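Local atomic coordinates of Lon211 (Mycobacterium tuberculosis, PDB entry 6VBK), a protein that forms the N-terminal domain of Lon, an ATP-dependent protease, and probably takes part in recognising the proteins to be degraded. Residues Leu14-Pro18 with Glu39-Ile44; Val29-Ser35 with Glu95-Arg101; Lys63-Leu68 with Gly80-Glu86; Leu145-Ile149 with Thr206-Leu210. One frame throughout, in Å; residues are numbered along the deposited sequence.

Interaction 1 of 4, residues Leu14-Pro18 with Glu39-Ile44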
loop_
_atom_site.group_PDB
_atom_site.type_symbol
_atom_site.label_atom_id
_atom_site.label_comp_id
_atom_site.label_asym_id
_atom_site.label_seq_id
_atom_site.Cartn_x
_atom_site.Cartn_y
_atom_site.Cartn_z
ATOM N N LEU B 14 10.653 -5.472 4.167
ATOM C CA LEU B 14 11.734 -5.363 5.135
ATOM C C LEU B 14 12.233 -6.746 5.521
ATOM O O LEU B 14 11.461 -7.713 5.516
ATOM C CB LEU B 14 11.276 -4.619 6.400
ATOM C CG LEU B 14 10.766 -3.190 6.214
ATOM C CD1 LEU B 14 10.064 -2.710 7.471
ATOM C CD2 LEU B 14 11.911 -2.259 5.843
ATOM N N PRO B 15 13.514 -6.870 5.863
ATOM C CA PRO B 15 14.011 -8.141 6.400
ATOM C C PRO B 15 13.622 -8.297 7.861
ATOM O O PRO B 15 13.641 -7.338 8.637
ATOM C CB PRO B 15 15.530 -8.023 6.233
ATOM C CG PRO B 15 15.790 -6.558 6.335
ATOM C CD PRO B 15 14.586 -5.865 5.742
ATOM N N VAL B 16 13.263 -9.521 8.232
ATOM C CA VAL B 16 12.793 -9.800 9.585
ATOM C C VAL B 16 13.991 -10.036 10.495
ATOM O O VAL B 16 14.793 -10.948 10.263
ATOM C CB VAL B 16 11.843 -11.006 9.604
ATOM C CG1 VAL B 16 11.524 -11.399 11.038
ATOM C CG2 VAL B 16 10.570 -10.686 8.844
ATOM N N LEU B 17 14.102 -9.202 11.528
ATOM C CA LEU B 17 15.158 -9.382 12.553
ATOM C C LEU B 17 14.452 -9.935 13.791
ATOM O O LEU B 17 13.830 -9.149 14.513
ATOM C CB LEU B 17 15.851 -8.047 12.836
ATOM C CG LEU B 17 17.233 -8.159 13.476
ATOM C CD1 LEU B 17 18.032 -6.882 13.275
ATOM C CD2 LEU B 17 17.118 -8.495 14.952
ATOM N N PRO B 18 14.452 -11.266 14.009
ATOM C CA PRO B 18 13.744 -11.863 15.139
ATOM C C PRO B 18 14.371 -11.552 16.503
ATOM O O PRO B 18 15.576 -11.558 16.611
ATOM C CB PRO B 18 13.852 -13.367 14.854
ATOM C CG PRO B 18 15.129 -13.495 14.066
ATOM C CD PRO B 18 15.160 -12.255 13.201
ATOM N N GLU B 39 21.148 -15.345 12.326
ATOM C CA GLU B 39 19.876 -14.782 11.881
ATOM C C GLU B 39 19.867 -13.262 11.997
ATOM O O GLU B 39 19.414 -12.566 11.081
ATOM C CB GLU B 39 18.725 -15.386 12.685
ATOM C CG GLU B 39 18.498 -16.868 12.431
ATOM C CD GLU B 39 17.398 -17.444 13.299
ATOM O OE1 GLU B 39 16.944 -16.742 14.228
ATOM O OE2 GLU B 39 16.982 -18.595 13.051
ATOM N N VAL B 40 20.367 -12.729 13.114
ATOM C CA VAL B 40 20.330 -11.283 13.320
ATOM C C VAL B 40 21.302 -10.581 12.379
ATOM O O VAL B 40 20.972 -9.548 11.783
ATOM C CB VAL B 40 20.622 -10.946 14.794
ATOM C CG1 VAL B 40 20.652 -9.440 15.001
ATOM C CG2 VAL B 40 19.577 -11.584 15.695
ATOM N N ARG B 41 22.509 -11.130 12.224
ATOM C CA ARG B 41 23.493 -10.506 11.346
ATOM C C ARG B 41 23.082 -10.600 9.881
ATOM O O ARG B 41 23.408 -9.709 9.090
ATOM C CB ARG B 41 24.868 -11.143 11.553
ATOM C CG ARG B 41 26.012 -10.350 10.942
ATOM C CD ARG B 41 27.330 -11.105 11.023
ATOM N NE ARG B 41 27.751 -11.349 12.401
ATOM C CZ ARG B 41 28.578 -10.561 13.081
ATOM N NH1 ARG B 41 29.077 -9.471 12.515
ATOM N NH2 ARG B 41 28.908 -10.864 14.329
ATOM N N ALA B 42 22.369 -11.664 9.501
ATOM C CA ALA B 42 21.910 -11.783 8.122
ATOM C C ALA B 42 20.824 -10.762 7.813
ATOM O O ALA B 42 20.748 -10.247 6.691
ATOM C CB ALA B 42 21.407 -13.201 7.850
ATOM N N ALA B 43 19.971 -10.459 8.795
ATOM C CA ALA B 43 18.941 -9.445 8.594
ATOM C C ALA B 43 19.558 -8.066 8.397
ATOM O O ALA B 43 19.092 -7.286 7.557
ATOM C CB ALA B 43 17.972 -9.437 9.776
ATOM N N ILE B 44 20.608 -7.751 9.157
ATOM C CA ILE B 44 21.260 -6.453 9.018
ATOM C C ILE B 44 21.975 -6.354 7.676
ATOM O O ILE B 44 21.952 -5.304 7.022
ATOM C CB ILE B 44 22.222 -6.213 10.196
ATOM C CG1 ILE B 44 21.446 -6.199 11.516
ATOM C CG2 ILE B 44 22.995 -4.915 10.007
ATOM C CD1 ILE B 44 22.303 -5.920 12.728
#
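Ala43 and Leu17 carry most of this contact, with Pro18 beside them. The methyl of Ala43 points toward the strand and lies over its backbone: CB comes within 3.6 Å of Val16 O and about 4.0 Å of Leu17 CA. Without a longer side chain in between, the helix can settle close to the strand, and the axes of the two short segments pass 7.5 Å apart. Leu17 then spreads along the helix surface. Its CG stands opposite the main-chain nitrogen (chi1 -160°), which swings both methyls toward the helix; CD2 rests on Val40 CG1 at 3.7 Å, while CD1 reaches Ile44 CG1 at 3.9 Å. Val40 lies one turn before Ala43 and Ile44, and together they offer Leu17 an apolar surface. The packing is that of helix 38-50 against strand 9-19 of the mixed beta sheet in the LON substrate-binding domain, segments 14-18 and 39-44 running nearly antiparallel (157° between their axes). Along one edge of the strand, the Leu17 backbone is hydrogen-bonded to Leu67 and Val69 of strand 65-70. At one end of the contact Pro15 CG touches the carbonyl oxygen of Ala43, 3.6 Å from Ala43 O. At the other, the Pro18 ring meets the extended Glu39 side chain at about a right angle, with Pro18 CG 3.7 Å from Glu39 OE1, the same carboxylate oxygen that forms a salt bridge with Arg71.

Interaction 2 of 4, residues Val29-Ser35 with Glu95-Arg101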
loop_
_atom_site.group_PDB
_atom_site.type_symbol
_atom_site.label_atom_id
_atom_site.label_comp_id
_atom_site.label_asym_id
_atom_site.label_seq_id
_atom_site.Cartn_x
_atom_site.Cartn_y
_atom_site.Cartn_z
ATOM N N VAL B 29 15.476 2.812 21.815
ATOM C CA VAL B 29 16.781 2.578 21.209
ATOM C C VAL B 29 17.507 1.551 22.066
ATOM O O VAL B 29 17.647 1.736 23.282
ATOM C CB VAL B 29 17.601 3.874 21.066
ATOM C CG1 VAL B 29 17.618 4.666 22.367
ATOM C CG2 VAL B 29 19.014 3.565 20.600
ATOM N N VAL B 30 17.936 0.456 21.445
ATOM C CA VAL B 30 18.487 -0.683 22.177
ATOM C C VAL B 30 19.675 -1.246 21.415
ATOM O O VAL B 30 19.822 -1.031 20.205
ATOM C CB VAL B 30 17.433 -1.789 22.397
ATOM C CG1 VAL B 30 16.349 -1.322 23.359
ATOM C CG2 VAL B 30 16.835 -2.220 21.068
ATOM N N PRO B 31 20.550 -1.968 22.108
ATOM C CA PRO B 31 21.652 -2.651 21.428
ATOM C C PRO B 31 21.231 -4.021 20.915
ATOM O O PRO B 31 20.253 -4.619 21.368
ATOM C CB PRO B 31 22.709 -2.780 22.529
ATOM C CG PRO B 31 21.895 -2.940 23.766
ATOM C CD PRO B 31 20.671 -2.070 23.574
ATOM N N LEU B 32 22.002 -4.515 19.949
ATOM C CA LEU B 32 21.766 -5.820 19.347
ATOM C C LEU B 32 23.061 -6.612 19.389
ATOM O O LEU B 32 24.062 -6.198 18.796
ATOM C CB LEU B 32 21.263 -5.685 17.908
ATOM C CG LEU B 32 19.925 -4.970 17.722
ATOM C CD1 LEU B 32 19.575 -4.870 16.246
ATOM C CD2 LEU B 32 18.824 -5.685 18.492
ATOM N N ASP B 33 23.043 -7.740 20.092
ATOM C CA ASP B 33 24.213 -8.604 20.196
ATOM C C ASP B 33 24.281 -9.482 18.953
ATOM O O ASP B 33 23.440 -10.366 18.760
ATOM C CB ASP B 33 24.136 -9.442 21.469
ATOM C CG ASP B 33 25.398 -10.243 21.725
ATOM O OD1 ASP B 33 26.350 -10.144 20.922
ATOM O OD2 ASP B 33 25.438 -10.974 22.736
ATOM N N LEU B 34 25.279 -9.240 18.104
ATOM C CA LEU B 34 25.437 -9.987 16.862
ATOM C C LEU B 34 26.357 -11.193 17.004
ATOM O O LEU B 34 26.654 -11.847 15.999
ATOM C CB LEU B 34 25.973 -9.072 15.754
ATOM C CG LEU B 34 25.328 -7.698 15.553
ATOM C CD1 LEU B 34 25.853 -7.045 14.282
ATOM C CD2 LEU B 34 23.815 -7.801 15.519
ATOM N N SER B 35 26.809 -11.502 18.216
ATOM C CA SER B 35 27.781 -12.568 18.415
ATOM C C SER B 35 27.123 -13.934 18.278
ATOM O O SER B 35 26.128 -14.224 18.951
ATOM C CB SER B 35 28.438 -12.438 19.788
ATOM O OG SER B 35 27.488 -12.574 20.830
ATOM N N GLU B 95 31.285 -7.766 22.430
ATOM C CA GLU B 95 30.531 -8.450 21.396
ATOM C C GLU B 95 30.406 -7.571 20.152
ATOM O O GLU B 95 30.364 -6.341 20.250
ATOM C CB GLU B 95 29.135 -8.812 21.898
ATOM C CG GLU B 95 29.102 -9.577 23.211
ATOM C CD GLU B 95 29.169 -8.669 24.425
ATOM O OE1 GLU B 95 29.289 -7.440 24.248
ATOM O OE2 GLU B 95 29.100 -9.188 25.558
ATOM N N PRO B 96 30.349 -8.180 18.968
ATOM C CA PRO B 96 29.936 -7.426 17.778
ATOM C C PRO B 96 28.488 -6.988 17.936
ATOM O O PRO B 96 27.613 -7.799 18.246
ATOM C CB PRO B 96 30.111 -8.433 16.637
ATOM C CG PRO B 96 30.020 -9.772 17.301
ATOM C CD PRO B 96 30.615 -9.596 18.668
ATOM N N GLY B 97 28.240 -5.692 17.746
ATOM C CA GLY B 97 26.964 -5.123 18.117
ATOM C C GLY B 97 26.428 -4.166 17.073
ATOM O O GLY B 97 27.118 -3.774 16.129
ATOM N N ALA B 98 25.163 -3.804 17.268
ATOM C CA ALA B 98 24.499 -2.787 16.473
ATOM C C ALA B 98 23.521 -2.049 17.372
ATOM O O ALA B 98 23.022 -2.604 18.354
ATOM C CB ALA B 98 23.771 -3.392 15.266
ATOM N N VAL B 99 23.263 -0.790 17.039
ATOM C CA VAL B 99 22.313 0.038 17.771
ATOM C C VAL B 99 21.134 0.308 16.849
ATOM O O VAL B 99 21.308 0.844 15.748
ATOM C CB VAL B 99 22.952 1.346 18.258
ATOM C CG1 VAL B 99 21.906 2.235 18.906
ATOM C CG2 VAL B 99 24.077 1.047 19.234
ATOM N N VAL B 100 19.937 -0.067 17.295
ATOM C CA VAL B 100 18.727 0.066 16.495
ATOM C C VAL B 100 17.755 0.988 17.218
ATOM O O VAL B 100 17.674 0.987 18.453
ATOM C CB VAL B 100 18.079 -1.304 16.197
ATOM C CG1 VAL B 100 17.531 -1.942 17.470
ATOM C CG2 VAL B 100 16.986 -1.167 15.145
ATOM N N ARG B 101 17.032 1.790 16.441
ATOM C CA ARG B 101 16.019 2.701 16.953
ATOM C C ARG B 101 14.665 2.300 16.388
ATOM O O ARG B 101 14.499 2.221 15.166
ATOM C CB ARG B 101 16.345 4.151 16.581
ATOM C CG ARG B 101 15.249 5.153 16.928
ATOM C CD ARG B 101 15.634 6.552 16.465
ATOM N NE ARG B 101 15.829 6.611 15.019
ATOM C CZ ARG B 101 14.904 7.017 14.155
ATOM N NH1 ARG B 101 13.715 7.409 14.592
ATOM N NH2 ARG B 101 15.167 7.035 12.856
#
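Strands 29-33 and 96-112 form an antiparallel pair in the mixed sheet of the LON domain, with Val29 to Asp33 matched against Arg101 to Gly97. Val30 with Val100 and Leu32 with Ala98 are the hydrogen-bonded pairs. The first is almost straight in both directions, Val100 N to Val30 O measuring 3.1 Å with an angle of 173° at the hydrogen. The second is more bent: Leu32 N reaches Ala98 O at 2.7 Å with an angle of only 136°. In the non-hydrogen-bonded pairs, CA-H groups of Val29, Pro31 and Gly97 lean on carbonyl oxygens across the gap.

Val30, Leu32, Ala98 and Val100 share the face turned to the interior. There Val30 and Val100 run alongside each other in the same direction, with Val30 CG2 to Val100 CG1 at 3.7 Å; Leu32 slants across that same methyl, its CD1 being 3.8 Å from Val100 CG1. On the other face, Val29 CG2 touches Val99 CG1 at 3.6 Å. Helix 38-50 covers the neighbouring region through Ile44, which packs on both Leu34 and Ala98.

Beyond the strand, Leu34 N still bonds to Pro96 O, and the chain then bends in an Asx turn. Asp33 OD1 lies against the aliphatic part of Glu95, and that same OD1 accepts twice from one side of the carboxylate plane: from Ser35 N at 3.1 Å, well above the plane, and from Ser35 OG at 2.7 Å, on the syn side but also raised out of it.

Interaction 3 of 4, residues Lys63-Leu68 with Gly80-Glu86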
loop_
_atom_site.group_PDB
_atom_site.type_symbol
_atom_site.label_atom_id
_atom_site.label_comp_id
_atom_site.label_asym_id
_atom_site.label_seq_id
_atom_site.Cartn_x
_atom_site.Cartn_y
_atom_site.Cartn_z
ATOM N N LYS B 63 20.758 4.555 6.137
ATOM C CA LYS B 63 20.810 3.656 7.278
ATOM C C LYS B 63 19.991 2.398 6.991
ATOM O O LYS B 63 18.903 2.485 6.411
ATOM C CB LYS B 63 20.276 4.345 8.534
ATOM C CG LYS B 63 20.993 5.632 8.911
ATOM C CD LYS B 63 22.344 5.355 9.549
ATOM C CE LYS B 63 22.944 6.623 10.138
ATOM N NZ LYS B 63 22.063 7.223 11.178
ATOM N N PRO B 64 20.487 1.221 7.372
ATOM C CA PRO B 64 19.724 -0.010 7.133
ATOM C C PRO B 64 18.403 -0.007 7.890
ATOM O O PRO B 64 18.309 0.491 9.014
ATOM C CB PRO B 64 20.662 -1.111 7.643
ATOM C CG PRO B 64 22.031 -0.498 7.592
ATOM C CD PRO B 64 21.825 0.948 7.922
ATOM N N ARG B 65 17.376 -0.571 7.259
ATOM C CA ARG B 65 16.042 -0.665 7.838
ATOM C C ARG B 65 15.676 -2.130 8.019
ATOM O O ARG B 65 15.730 -2.911 7.063
ATOM C CB ARG B 65 15.008 0.041 6.955
ATOM C CG ARG B 65 15.177 1.551 6.892
ATOM C CD ARG B 65 14.532 2.130 5.642
ATOM N NE ARG B 65 13.119 1.783 5.535
ATOM C CZ ARG B 65 12.124 2.551 5.967
ATOM N NH1 ARG B 65 12.385 3.718 6.543
ATOM N NH2 ARG B 65 10.868 2.154 5.827
ATOM N N VAL B 66 15.305 -2.501 9.245
ATOM C CA VAL B 66 14.922 -3.868 9.567
ATOM C C VAL B 66 13.552 -3.855 10.228
ATOM O O VAL B 66 13.058 -2.816 10.673
ATOM C CB VAL B 66 15.949 -4.566 10.485
ATOM C CG1 VAL B 66 17.306 -4.649 9.804
ATOM C CG2 VAL B 66 16.059 -3.832 11.813
ATOM N N LEU B 67 12.937 -5.032 10.290
ATOM C CA LEU B 67 11.661 -5.221 10.969
ATOM C C LEU B 67 11.910 -6.053 12.220
ATOM O O LEU B 67 12.154 -7.262 12.134
ATOM C CB LEU B 67 10.638 -5.888 10.052
ATOM C CG LEU B 67 9.212 -5.929 10.604
ATOM C CD1 LEU B 67 8.728 -4.528 10.952
ATOM C CD2 LEU B 67 8.268 -6.593 9.616
ATOM N N LEU B 68 11.856 -5.401 13.379
ATOM C CA LEU B 68 12.089 -6.062 14.658
ATOM C C LEU B 68 10.804 -6.760 15.087
ATOM O O LEU B 68 9.838 -6.104 15.493
ATOM C CB LEU B 68 12.544 -5.043 15.697
ATOM C CG LEU B 68 13.709 -4.152 15.259
ATOM C CD1 LEU B 68 13.798 -2.923 16.142
ATOM C CD2 LEU B 68 15.021 -4.922 15.280
ATOM N N GLY B 80 5.380 -5.855 13.701
ATOM C CA GLY B 80 6.764 -5.615 14.036
ATOM C C GLY B 80 7.028 -4.125 14.185
ATOM O O GLY B 80 6.175 -3.280 13.921
ATOM N N THR B 81 8.243 -3.813 14.625
ATOM C CA THR B 81 8.688 -2.434 14.779
ATOM C C THR B 81 9.702 -2.120 13.690
ATOM O O THR B 81 10.733 -2.794 13.586
ATOM C CB THR B 81 9.300 -2.195 16.159
ATOM O OG1 THR B 81 8.328 -2.477 17.173
ATOM C CG2 THR B 81 9.752 -0.750 16.295
ATOM N N LEU B 82 9.400 -1.113 12.874
ATOM C CA LEU B 82 10.370 -0.618 11.908
ATOM C C LEU B 82 11.590 -0.084 12.645
ATOM O O LEU B 82 11.481 0.845 13.450
ATOM C CB LEU B 82 9.743 0.473 11.041
ATOM C CG LEU B 82 10.676 1.213 10.079
ATOM C CD1 LEU B 82 11.376 0.237 9.147
ATOM C CD2 LEU B 82 9.915 2.265 9.282
ATOM N N GLY B 83 12.743 -0.681 12.385
ATOM C CA GLY B 83 13.973 -0.330 13.078
ATOM C C GLY B 83 14.997 0.255 12.127
ATOM O O GLY B 83 15.154 -0.223 11.002
ATOM N N VAL B 84 15.689 1.293 12.587
ATOM C CA VAL B 84 16.769 1.925 11.838
ATOM C C VAL B 84 18.078 1.590 12.538
ATOM O O VAL B 84 18.266 1.931 13.713
ATOM C CB VAL B 84 16.573 3.444 11.727
ATOM C CG1 VAL B 84 17.830 4.099 11.181
ATOM C CG2 VAL B 84 15.380 3.761 10.841
ATOM N N ILE B 85 18.975 0.913 11.824
ATOM C CA ILE B 85 20.294 0.596 12.358
ATOM C C ILE B 85 21.086 1.893 12.447
ATOM O O ILE B 85 21.591 2.397 11.438
ATOM C CB ILE B 85 21.021 -0.450 11.493
ATOM C CG1 ILE B 85 20.192 -1.733 11.399
ATOM C CG2 ILE B 85 22.400 -0.749 12.064
ATOM C CD1 ILE B 85 20.001 -2.440 12.725
ATOM N N GLU B 86 21.187 2.449 13.655
ATOM C CA GLU B 86 21.819 3.753 13.821
ATOM C C GLU B 86 23.338 3.645 13.847
ATOM O O GLU B 86 24.032 4.491 13.273
ATOM C CB GLU B 86 21.314 4.422 15.101
ATOM C CG GLU B 86 19.813 4.669 15.135
ATOM C CD GLU B 86 19.395 5.889 14.333
ATOM O OE1 GLU B 86 20.279 6.569 13.770
ATOM O OE2 GLU B 86 18.181 6.169 14.271
HETATM O O HOH W 1 22.277 8.203 14.131
#
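Lys63 crosses Val84 at about a right angle, its CB on Val84 CG1 at 3.6 Å, and then follows the opposite strand toward Glu86. Bends at chi2 (-76°) and chi4 bring the ammonium back to the carboxylate, where Lys63 NZ and Glu86 OE1 form a salt bridge at 3.2 Å whose hydrogen bond is weak. A water spans the same two atoms, accepting from Lys63 NZ and donating to Glu86 OE1 at 2.6 Å. Next along the chain, Pro64 lays its ring crosswise over Ile85, with Pro64 CB to Ile85 CG1 at 3.8 Å.

Arg65 turns to the same face of the sheet as Leu82 and slants across it. Leu82 CD1 lies over one face of the guanidinium, displaced toward its rim, while Leu82 CD2 is 3.6 Å from Arg65 NH2. On the opposite face, Val66 and Leu68 flank Gly83; because the glycine has no side chain, Leu68 CD1 can rest 4.0 Å from Gly83 CA. Helix 38-50 covers part of this side, where Ala47 touches Pro64 and Val66.

The backbone that carries these side chains is a beta hairpin, strands 65-70 and 79-88. Its hydrogen-bonded pairs are Val66 with Gly83 and Leu68 with Thr81, and one further bond, from Ile85 N to Pro64 O, extends the pairing past the strand. The apolar centre thus rests on short, nearly straight backbone bonds. The Lys63 end depends on a weak bond and a water, but Glu86 is also paired through OE2 with Arg101, and its two cationic partners would probably favour the charged carboxylate.

Interaction 4 of 4, residues Leu145-Ile149 with Thr206-Leu210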
loop_
_atom_site.group_PDB
_atom_site.type_symbol
_atom_site.label_atom_id
_atom_site.label_comp_id
_atom_site.label_asym_id
_atom_site.label_seq_id
_atom_site.Cartn_x
_atom_site.Cartn_y
_atom_site.Cartn_z
ATOM N N LEU B 145 1.563 7.159 37.764
ATOM C CA LEU B 145 1.811 5.766 38.125
ATOM C C LEU B 145 3.268 5.388 37.887
ATOM O O LEU B 145 3.921 4.808 38.763
ATOM C CB LEU B 145 0.881 4.846 37.334
ATOM C CG LEU B 145 -0.613 5.175 37.373
ATOM C CD1 LEU B 145 -1.412 4.169 36.556
ATOM C CD2 LEU B 145 -1.115 5.226 38.806
ATOM N N VAL B 146 3.796 5.709 36.703
ATOM C CA VAL B 146 5.173 5.347 36.389
ATOM C C VAL B 146 6.155 6.171 37.216
ATOM O O VAL B 146 7.269 5.716 37.503
ATOM C CB VAL B 146 5.431 5.494 34.876
ATOM C CG1 VAL B 146 5.316 6.950 34.445
ATOM C CG2 VAL B 146 6.791 4.922 34.501
ATOM N N SER B 147 5.764 7.381 37.624
ATOM C CA SER B 147 6.648 8.192 38.457
ATOM C C SER B 147 6.864 7.548 39.820
ATOM O O SER B 147 7.985 7.549 40.341
ATOM C CB SER B 147 6.080 9.602 38.617
ATOM O OG SER B 147 6.093 10.302 37.386
ATOM N N ALA B 148 5.804 6.990 40.411
ATOM C CA ALA B 148 5.938 6.354 41.717
ATOM C C ALA B 148 6.872 5.154 41.653
ATOM O O ALA B 148 7.683 4.940 42.563
ATOM C CB ALA B 148 4.563 5.941 42.242
ATOM N N ILE B 149 6.779 4.363 40.582
ATOM C CA ILE B 149 7.666 3.213 40.424
ATOM C C ILE B 149 9.103 3.670 40.206
ATOM O O ILE B 149 10.038 3.127 40.809
ATOM C CB ILE B 149 7.176 2.313 39.273
ATOM C CG1 ILE B 149 5.827 1.682 39.623
ATOM C CG2 ILE B 149 8.201 1.235 38.959
ATOM C CD1 ILE B 149 5.309 0.722 38.570
ATOM N N THR B 206 0.098 -1.264 35.307
ATOM C CA THR B 206 0.967 -0.543 36.232
ATOM C C THR B 206 0.361 -0.489 37.627
ATOM O O THR B 206 1.074 -0.632 38.627
ATOM C CB THR B 206 1.229 0.871 35.715
ATOM O OG1 THR B 206 1.565 0.818 34.323
ATOM C CG2 THR B 206 2.375 1.512 36.480
ATOM N N ARG B 207 -0.954 -0.276 37.712
ATOM C CA ARG B 207 -1.620 -0.240 39.009
ATOM C C ARG B 207 -1.544 -1.593 39.703
ATOM O O ARG B 207 -1.284 -1.668 40.909
ATOM C CB ARG B 207 -3.075 0.190 38.834
ATOM C CG ARG B 207 -3.767 0.616 40.116
ATOM C CD ARG B 207 -3.954 2.122 40.148
ATOM N NE ARG B 207 -4.534 2.615 38.901
ATOM C CZ ARG B 207 -4.877 3.880 38.683
ATOM N NH1 ARG B 207 -4.706 4.791 39.631
ATOM N NH2 ARG B 207 -5.396 4.235 37.515
ATOM N N ASP B 208 -1.761 -2.677 38.956
ATOM C CA ASP B 208 -1.736 -4.011 39.542
ATOM C C ASP B 208 -0.326 -4.490 39.863
ATOM O O ASP B 208 -0.176 -5.565 40.451
ATOM C CB ASP B 208 -2.429 -5.005 38.611
ATOM C CG ASP B 208 -3.910 -4.726 38.466
ATOM O OD1 ASP B 208 -4.427 -3.855 39.195
ATOM O OD2 ASP B 208 -4.558 -5.373 37.619
ATOM N N HIS B 209 0.701 -3.732 39.485
ATOM C CA HIS B 209 2.056 -3.996 39.946
ATOM C C HIS B 209 2.470 -3.090 41.096
ATOM O O HIS B 209 3.316 -3.482 41.906
ATOM C CB HIS B 209 3.057 -3.840 38.796
ATOM C CG HIS B 209 4.455 -4.234 39.160
ATOM N ND1 HIS B 209 5.331 -3.376 39.789
ATOM C CD2 HIS B 209 5.125 -5.398 38.990
ATOM C CE1 HIS B 209 6.482 -3.994 39.989
ATOM N NE2 HIS B 209 6.383 -5.222 39.513
ATOM N N LEU B 210 1.890 -1.898 41.185
ATOM C CA LEU B 210 2.154 -0.989 42.294
ATOM C C LEU B 210 1.569 -1.537 43.592
ATOM O O LEU B 210 1.617 -0.880 44.631
ATOM C CB LEU B 210 1.577 0.399 41.999
ATOM C CG LEU B 210 2.532 1.428 41.392
ATOM C CD1 LEU B 210 1.762 2.615 40.835
ATOM C CD2 LEU B 210 3.536 1.888 42.437
#
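Ile149 carries CG1 opposite the carbonyl carbon (chi1 -66°) and continues extended (chi2 -177°), which sends CD1 over to the methyl of Thr206, with Ile149 CD1 3.7 Å from Thr206 CG2. With its methyl opposite the main-chain nitrogen, Thr206 presents CG2 to helix 133-153, where it also meets Leu145 CB at 3.8 Å. Its hydroxyl is turned back to bond with Val202 O on its own helix. The side chain of Arg207 folds back toward Leu145 through bends at chi2 and chi3, and Leu145 CD2 lies over one face of the guanidinium, offset toward the rim and 3.7 Å from Arg207 NH1.

Leu210, the last modelled residue, packs on the same helix next to Thr206. Its CD2 settles on Ile149 CG1 at 3.6 Å and also touches Ala148, while its CD1 lies 3.7 Å from Leu145 O. The chain is held there by Thr206 O, which accepts from both His209 N and Leu210 N, the two donors arriving from the same side of the carbonyl plane.

Here the C-terminal end of the modelled chain lies against the long helix 133-153 in the helical part of the domain. Tyr180 lies alongside, touching Ile149 and meeting the His209 ring. Between these two segments the grip is entirely van der Waals, while the arginine charge is answered by Glu141, one turn before Leu145, so that the leucine methyls probably shield one side of that salt bridge from water.

Interactions 1, 2 and 3 share one sheet and form one continuous cluster of contacts, their centres 9 to 12 Å apart. Interaction 3 joins interaction 1 through the parallel pairing of strands 9-19 and 65-70, with Leu17 N 2.8 Å from Leu67 O, and joins interaction 2 where Val99 and Arg101 meet Glu86. Helix 38-50 closes the group, since Val40 of interaction 1 also packs on Leu34 of interaction 2. Interaction 4 belongs to the separate helical part: its nearest atoms are about 16 Å from interaction 2, and its centre is about 35 Å from that of interaction 1. As in other Lon proteases, the proteolytic site would lie in a different domain.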